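Bse634I restriction endonuclease (Geobacillus stearothermophilus, PDB 1KNV) cuts DNA at a specific recognition sequence as a restriction endonuclease, probably with the help of a bound metal ion. Local coordinates at residues B[146-160]-B[181-195]. Residues are numbered along the deposited sequence; the frame is centred on the assembly and turned at random. Where two conformers were deposited one is given.
Sequences DLLIIRQKDLIKSEY and DIEGKCKWDSLVAGV
Ile149 and Ala193 face each other as an antiparallel hydrogen-bonded pair, with Ile149 N running almost straight to Ala193 O (2.8 Å). Ile149 O takes two donors, Val192 N at 2.8 Å and nearly linear (177°) and Ala193 N at 3.3 Å, which makes a classic beta bulge. Leu147 and Val195 lie side by side on the same face as Ile149, CB to CB 3.8 Å, and helix 281-291 closes over them. On the face of Leu148 and Ile150, Ile150 CD1 meets Ile182 CD1, from ahead of strand 191-198, tip to tip at a tight 3.3 Å. Ile182 gets there with CG1 wedged between its backbone N and carbonyl carbon (chi1 65°).

These are adjacent strands of the mixed sheet, consistent with the nuclease core of the PD-(D/E)XK clan. Asp146, just before strand 147-151, and Leu197 are calcium-site residues seen for this protein, though no calcium is bound to this chain; Asp146 OD2 accepts a hydrogen bond from Leu197 N.

Outside the strands the two segments are mostly loop. Gln152 stretches its extended side chain into the loop 185-190, where its amide lies among the Lys185 carbonyl, the Lys187 N-H and the Ser190 hydroxyl. With an alanine here, those three groups would probably lose the polar partner beside them. Leu155 CD2 rests on Lys185 CB (3.6 Å). Asp181 OD2 is held from inside by the buried Tyr160 OH, which donates to its anti lone pair (2.6 Å) in the plane of the ring. On the solvent side, Lys157 NZ forms a salt bridge to the same oxygen, the hydrogen bond within it weak, and a second salt bridge to Glu159.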
loop_
_atom_site.group_PDB
_atom_site.type_symbol
_atom_site.label_atom_id
_atom_site.label_comp_id
_atom_site.label_asym_id
_atom_site.label_seq_id
_atom_site.Cartn_x
_atom_site.Cartn_y
_atom_site.Cartn_z
ATOM N N ASP B 146 5.372 11.026 26.756
ATOM C CA ASP B 146 5.709 11.199 28.162
ATOM C C ASP B 146 5.424 9.943 28.969
ATOM O O ASP B 146 6.021 9.716 30.028
ATOM C CB ASP B 146 4.928 12.374 28.746
ATOM C CG ASP B 146 5.250 13.685 28.045
ATOM O OD1 ASP B 146 6.451 14.042 27.951
ATOM O OD2 ASP B 146 4.308 14.354 27.581
ATOM N N LEU B 147 4.533 9.112 28.461
ATOM C CA LEU B 147 4.170 7.901 29.171
ATOM C C LEU B 147 4.014 6.738 28.193
ATOM O O LEU B 147 3.394 6.875 27.133
ATOM C CB LEU B 147 2.849 8.157 29.882
ATOM C CG LEU B 147 2.209 7.196 30.856
ATOM C CD1 LEU B 147 3.205 7.020 31.961
ATOM C CD2 LEU B 147 0.873 7.744 31.363
ATOM N N LEU B 148 4.613 5.601 28.534
ATOM C CA LEU B 148 4.531 4.392 27.715
ATOM C C LEU B 148 3.844 3.228 28.443
ATOM O O LEU B 148 4.156 2.947 29.605
ATOM C CB LEU B 148 5.914 3.880 27.345
ATOM C CG LEU B 148 6.790 4.556 26.331
ATOM C CD1 LEU B 148 8.002 3.659 26.071
ATOM C CD2 LEU B 148 5.961 4.766 25.099
ATOM N N ILE B 149 2.911 2.569 27.774
ATOM C CA ILE B 149 2.249 1.410 28.349
ATOM C C ILE B 149 2.783 0.235 27.549
ATOM O O ILE B 149 2.618 0.175 26.331
ATOM C CB ILE B 149 0.716 1.517 28.242
ATOM C CG1 ILE B 149 0.181 2.638 29.170
ATOM C CG2 ILE B 149 0.091 0.191 28.672
ATOM C CD1 ILE B 149 0.675 4.025 28.840
ATOM N N ILE B 150 3.521 -0.618 28.238
ATOM C CA ILE B 150 4.163 -1.777 27.634
ATOM C C ILE B 150 3.586 -3.069 28.195
ATOM O O ILE B 150 3.218 -3.130 29.364
ATOM C CB ILE B 150 5.681 -1.764 27.936
ATOM C CG1 ILE B 150 6.333 -0.563 27.254
ATOM C CG2 ILE B 150 6.330 -3.055 27.503
ATOM C CD1 ILE B 150 7.693 -0.263 27.760
ATOM N N ARG B 151 3.455 -4.079 27.356
ATOM C CA ARG B 151 2.931 -5.350 27.815
ATOM C C ARG B 151 3.857 -6.478 27.368
ATOM O O ARG B 151 3.888 -6.849 26.195
ATOM C CB ARG B 151 1.523 -5.600 27.270
ATOM C CG ARG B 151 0.876 -6.834 27.879
ATOM C CD ARG B 151 -0.398 -7.192 27.175
ATOM N NE ARG B 151 -1.017 -8.339 27.821
ATOM C CZ ARG B 151 -2.226 -8.776 27.517
ATOM N NH1 ARG B 151 -2.945 -8.160 26.569
ATOM N NH2 ARG B 151 -2.731 -9.815 28.170
ATOM N N GLN B 152 4.633 -7.003 28.310
ATOM C CA GLN B 152 5.572 -8.085 28.036
ATOM C C GLN B 152 5.924 -8.702 29.389
ATOM O O GLN B 152 6.764 -8.189 30.123
ATOM C CB GLN B 152 6.827 -7.533 27.337
ATOM C CG GLN B 152 7.740 -8.607 26.749
ATOM C CD GLN B 152 8.864 -8.023 25.916
ATOM O OE1 GLN B 152 10.041 -8.280 26.165
ATOM N NE2 GLN B 152 8.505 -7.232 24.921
ATOM N N LYS B 153 5.266 -9.806 29.713
ATOM C CA LYS B 153 5.472 -10.463 30.993
ATOM C C LYS B 153 6.914 -10.638 31.446
ATOM O O LYS B 153 7.233 -10.380 32.602
ATOM C CB LYS B 153 4.780 -11.828 31.007
ATOM C CG LYS B 153 4.801 -12.478 32.382
ATOM C CD LYS B 153 3.991 -13.760 32.431
ATOM C CE LYS B 153 4.082 -14.383 33.820
ATOM N NZ LYS B 153 3.338 -15.674 33.933
ATOM N N ASP B 154 7.787 -11.064 30.543
ATOM C CA ASP B 154 9.173 -11.297 30.905
ATOM C C ASP B 154 9.959 -10.061 31.337
ATOM O O ASP B 154 11.120 -10.173 31.722
ATOM C CB ASP B 154 9.902 -12.010 29.759
ATOM C CG ASP B 154 10.233 -11.088 28.605
ATOM O OD1 ASP B 154 9.883 -9.892 28.664
ATOM O OD2 ASP B 154 10.851 -11.556 27.630
ATOM N N LEU B 155 9.344 -8.884 31.279
ATOM C CA LEU B 155 10.026 -7.652 31.683
ATOM C C LEU B 155 9.760 -7.311 33.148
ATOM O O LEU B 155 10.398 -6.416 33.712
ATOM C CB LEU B 155 9.554 -6.470 30.827
ATOM C CG LEU B 155 9.883 -6.477 29.342
ATOM C CD1 LEU B 155 9.331 -5.215 28.705
ATOM C CD2 LEU B 155 11.375 -6.543 29.153
ATOM N N ILE B 156 8.817 -8.028 33.753
ATOM C CA ILE B 156 8.408 -7.785 35.129
ATOM C C ILE B 156 9.301 -8.364 36.225
ATOM O O ILE B 156 9.532 -9.570 36.281
ATOM C CB ILE B 156 6.970 -8.292 35.339
ATOM C CG1 ILE B 156 6.068 -7.751 34.221
ATOM C CG2 ILE B 156 6.453 -7.877 36.721
ATOM C CD1 ILE B 156 6.003 -6.256 34.135
ATOM N N LYS B 157 9.802 -7.483 37.089
ATOM C CA LYS B 157 10.643 -7.878 38.212
ATOM C C LYS B 157 9.784 -7.762 39.470
ATOM O O LYS B 157 8.938 -6.866 39.568
ATOM C CB LYS B 157 11.858 -6.955 38.321
ATOM C CG LYS B 157 12.705 -6.928 37.060
ATOM C CD LYS B 157 14.126 -6.430 37.306
ATOM C CE LYS B 157 14.162 -4.990 37.784
ATOM N NZ LYS B 157 15.564 -4.517 38.037
ATOM N N SER B 158 9.992 -8.666 40.424
ATOM C CA SER B 158 9.224 -8.662 41.668
ATOM C C SER B 158 9.260 -7.319 42.407
ATOM O O SER B 158 8.289 -6.954 43.076
ATOM C CB SER B 158 9.723 -9.766 42.607
ATOM O OG SER B 158 10.971 -9.424 43.196
ATOM N N GLU B 159 10.365 -6.582 42.288
ATOM C CA GLU B 159 10.488 -5.292 42.961
ATOM C C GLU B 159 9.436 -4.295 42.512
ATOM O O GLU B 159 9.059 -3.401 43.273
ATOM C CB GLU B 159 11.850 -4.654 42.707
ATOM C CG GLU B 159 13.033 -5.513 43.008
ATOM C CD GLU B 159 13.567 -6.151 41.765
ATOM O OE1 GLU B 159 13.079 -7.241 41.393
ATOM O OE2 GLU B 159 14.464 -5.544 41.145
ATOM N N TYR B 160 8.988 -4.431 41.268
ATOM C CA TYR B 160 7.988 -3.531 40.701
ATOM C C TYR B 160 6.652 -3.710 41.388
ATOM O O TYR B 160 5.793 -2.831 41.328
ATOM C CB TYR B 160 7.771 -3.818 39.214
ATOM C CG TYR B 160 8.976 -3.656 38.321
ATOM C CD1 TYR B 160 8.948 -4.134 37.008
ATOM C CD2 TYR B 160 10.143 -3.049 38.779
ATOM C CE1 TYR B 160 10.052 -4.016 36.174
ATOM C CE2 TYR B 160 11.257 -2.925 37.948
ATOM C CZ TYR B 160 11.203 -3.413 36.644
ATOM O OH TYR B 160 12.292 -3.299 35.810
ATOM N N ASP B 181 15.756 -0.301 32.802
ATOM C CA ASP B 181 15.659 -1.746 33.053
ATOM C C ASP B 181 15.243 -2.536 31.810
ATOM O O ASP B 181 15.604 -3.711 31.657
ATOM C CB ASP B 181 14.624 -2.043 34.142
ATOM C CG ASP B 181 15.036 -1.539 35.503
ATOM O OD1 ASP B 181 15.981 -0.722 35.580
ATOM O OD2 ASP B 181 14.398 -1.952 36.499
ATOM N N ILE B 182 14.465 -1.905 30.934
ATOM C CA ILE B 182 13.995 -2.598 29.749
ATOM C C ILE B 182 14.686 -2.208 28.459
ATOM O O ILE B 182 14.261 -2.637 27.394
ATOM C CB ILE B 182 12.483 -2.400 29.552
ATOM C CG1 ILE B 182 12.187 -0.934 29.277
ATOM C CG2 ILE B 182 11.721 -2.859 30.792
ATOM C CD1 ILE B 182 10.748 -0.690 28.930
ATOM N N GLU B 183 15.748 -1.409 28.541
ATOM C CA GLU B 183 16.463 -0.998 27.340
ATOM C C GLU B 183 16.921 -2.200 26.520
ATOM O O GLU B 183 17.591 -3.096 27.037
ATOM C CB GLU B 183 17.669 -0.124 27.702
ATOM C CG GLU B 183 18.650 0.145 26.537
ATOM C CD GLU B 183 19.659 1.255 26.845
ATOM O OE1 GLU B 183 20.011 1.430 28.036
ATOM O OE2 GLU B 183 20.110 1.942 25.894
ATOM N N GLY B 184 16.528 -2.206 25.244
ATOM C CA GLY B 184 16.892 -3.261 24.313
ATOM C C GLY B 184 16.171 -4.570 24.513
ATOM O O GLY B 184 16.488 -5.551 23.858
ATOM N N LYS B 185 15.179 -4.586 25.388
ATOM C CA LYS B 185 14.441 -5.809 25.691
ATOM C C LYS B 185 13.009 -5.907 25.175
ATOM O O LYS B 185 12.406 -6.975 25.229
ATOM C CB LYS B 185 14.358 -5.994 27.209
ATOM C CG LYS B 185 15.668 -6.143 27.969
ATOM C CD LYS B 185 15.376 -6.073 29.471
ATOM C CE LYS B 185 16.518 -6.616 30.307
ATOM N NZ LYS B 185 17.808 -5.954 29.981
ATOM N N CYS B 186 12.469 -4.804 24.673
ATOM C CA CYS B 186 11.093 -4.799 24.203
ATOM C C CYS B 186 10.843 -5.225 22.773
ATOM O O CYS B 186 11.453 -4.708 21.847
ATOM C CB CYS B 186 10.491 -3.417 24.408
ATOM S SG CYS B 186 10.480 -2.938 26.111
ATOM N N LYS B 187 9.922 -6.168 22.608
ATOM C CA LYS B 187 9.543 -6.638 21.288
ATOM C C LYS B 187 8.729 -5.457 20.777
ATOM O O LYS B 187 7.976 -4.842 21.532
ATOM C CB LYS B 187 8.656 -7.882 21.388
ATOM C CG LYS B 187 9.390 -9.162 21.783
ATOM C CD LYS B 187 8.408 -10.307 22.022
ATOM C CE LYS B 187 7.418 -10.453 20.857
ATOM N NZ LYS B 187 6.541 -11.669 20.968
ATOM N N TRP B 188 8.888 -5.132 19.503
ATOM C CA TRP B 188 8.191 -3.996 18.924
ATOM C C TRP B 188 6.690 -3.971 19.183
ATOM O O TRP B 188 6.133 -2.907 19.443
ATOM C CB TRP B 188 8.445 -3.938 17.418
ATOM C CG TRP B 188 7.646 -4.914 16.652
ATOM C CD1 TRP B 188 7.904 -6.242 16.489
ATOM C CD2 TRP B 188 6.424 -4.650 15.951
ATOM N NE1 TRP B 188 6.910 -6.825 15.725
ATOM C CE2 TRP B 188 5.991 -5.865 15.387
ATOM C CE3 TRP B 188 5.648 -3.500 15.754
ATOM C CZ2 TRP B 188 4.826 -5.960 14.632
ATOM C CZ3 TRP B 188 4.495 -3.597 15.005
ATOM C CH2 TRP B 188 4.095 -4.814 14.456
ATOM N N ASP B 189 6.032 -5.130 19.107
ATOM C CA ASP B 189 4.587 -5.165 19.323
ATOM C C ASP B 189 4.196 -5.270 20.795
ATOM O O ASP B 189 3.047 -5.568 21.127
ATOM C CB ASP B 189 3.950 -6.300 18.526
ATOM C CG ASP B 189 4.500 -7.658 18.890
ATOM O OD1 ASP B 189 3.821 -8.647 18.559
ATOM O OD2 ASP B 189 5.594 -7.747 19.490
ATOM N N SER B 190 5.150 -4.989 21.674
ATOM C CA SER B 190 4.884 -5.052 23.104
ATOM C C SER B 190 4.376 -3.712 23.652
ATOM O O SER B 190 3.860 -3.656 24.746
ATOM C CB SER B 190 6.136 -5.485 23.878
ATOM O OG SER B 190 6.354 -6.882 23.732
ATOM N N LEU B 191 4.521 -2.636 22.884
ATOM C CA LEU B 191 4.038 -1.315 23.310
ATOM C C LEU B 191 2.566 -1.331 23.000
ATOM O O LEU B 191 2.177 -1.781 21.967
ATOM C CB LEU B 191 4.527 -0.225 22.452
ATOM C CG LEU B 191 5.958 -0.443 22.166
ATOM C CD1 LEU B 191 6.244 0.505 21.184
ATOM C CD2 LEU B 191 6.782 -0.180 23.322
ATOM N N VAL B 192 1.760 -0.825 23.881
ATOM C CA VAL B 192 0.382 -0.818 23.561
ATOM C C VAL B 192 -0.043 0.586 23.374
ATOM O O VAL B 192 -0.830 0.845 22.488
ATOM C CB VAL B 192 -0.419 -1.648 24.571
ATOM C CG1 VAL B 192 -0.068 -3.129 24.279
ATOM C CG2 VAL B 192 -0.082 -1.324 25.969
ATOM N N ALA B 193 0.649 1.500 24.048
ATOM C CA ALA B 193 0.290 2.886 23.902
ATOM C C ALA B 193 1.321 3.876 24.429
ATOM O O ALA B 193 2.211 3.537 25.217
ATOM C CB ALA B 193 -1.047 3.121 24.567
ATOM N N GLY B 194 1.158 5.117 23.985
ATOM C CA GLY B 194 2.001 6.216 24.411
ATOM C C GLY B 194 1.065 7.355 24.778
ATOM O O GLY B 194 -0.009 7.480 24.194
ATOM N N VAL B 195 1.445 8.169 25.760
ATOM C CA VAL B 195 0.609 9.297 26.165
ATOM C C VAL B 195 1.423 10.587 26.162
ATOM O O VAL B 195 2.547 10.624 26.663
ATOM C CB VAL B 195 0.010 9.107 27.592
ATOM C CG1 VAL B 195 -1.014 10.220 27.883
ATOM C CG2 VAL B 195 -0.650 7.744 27.712
#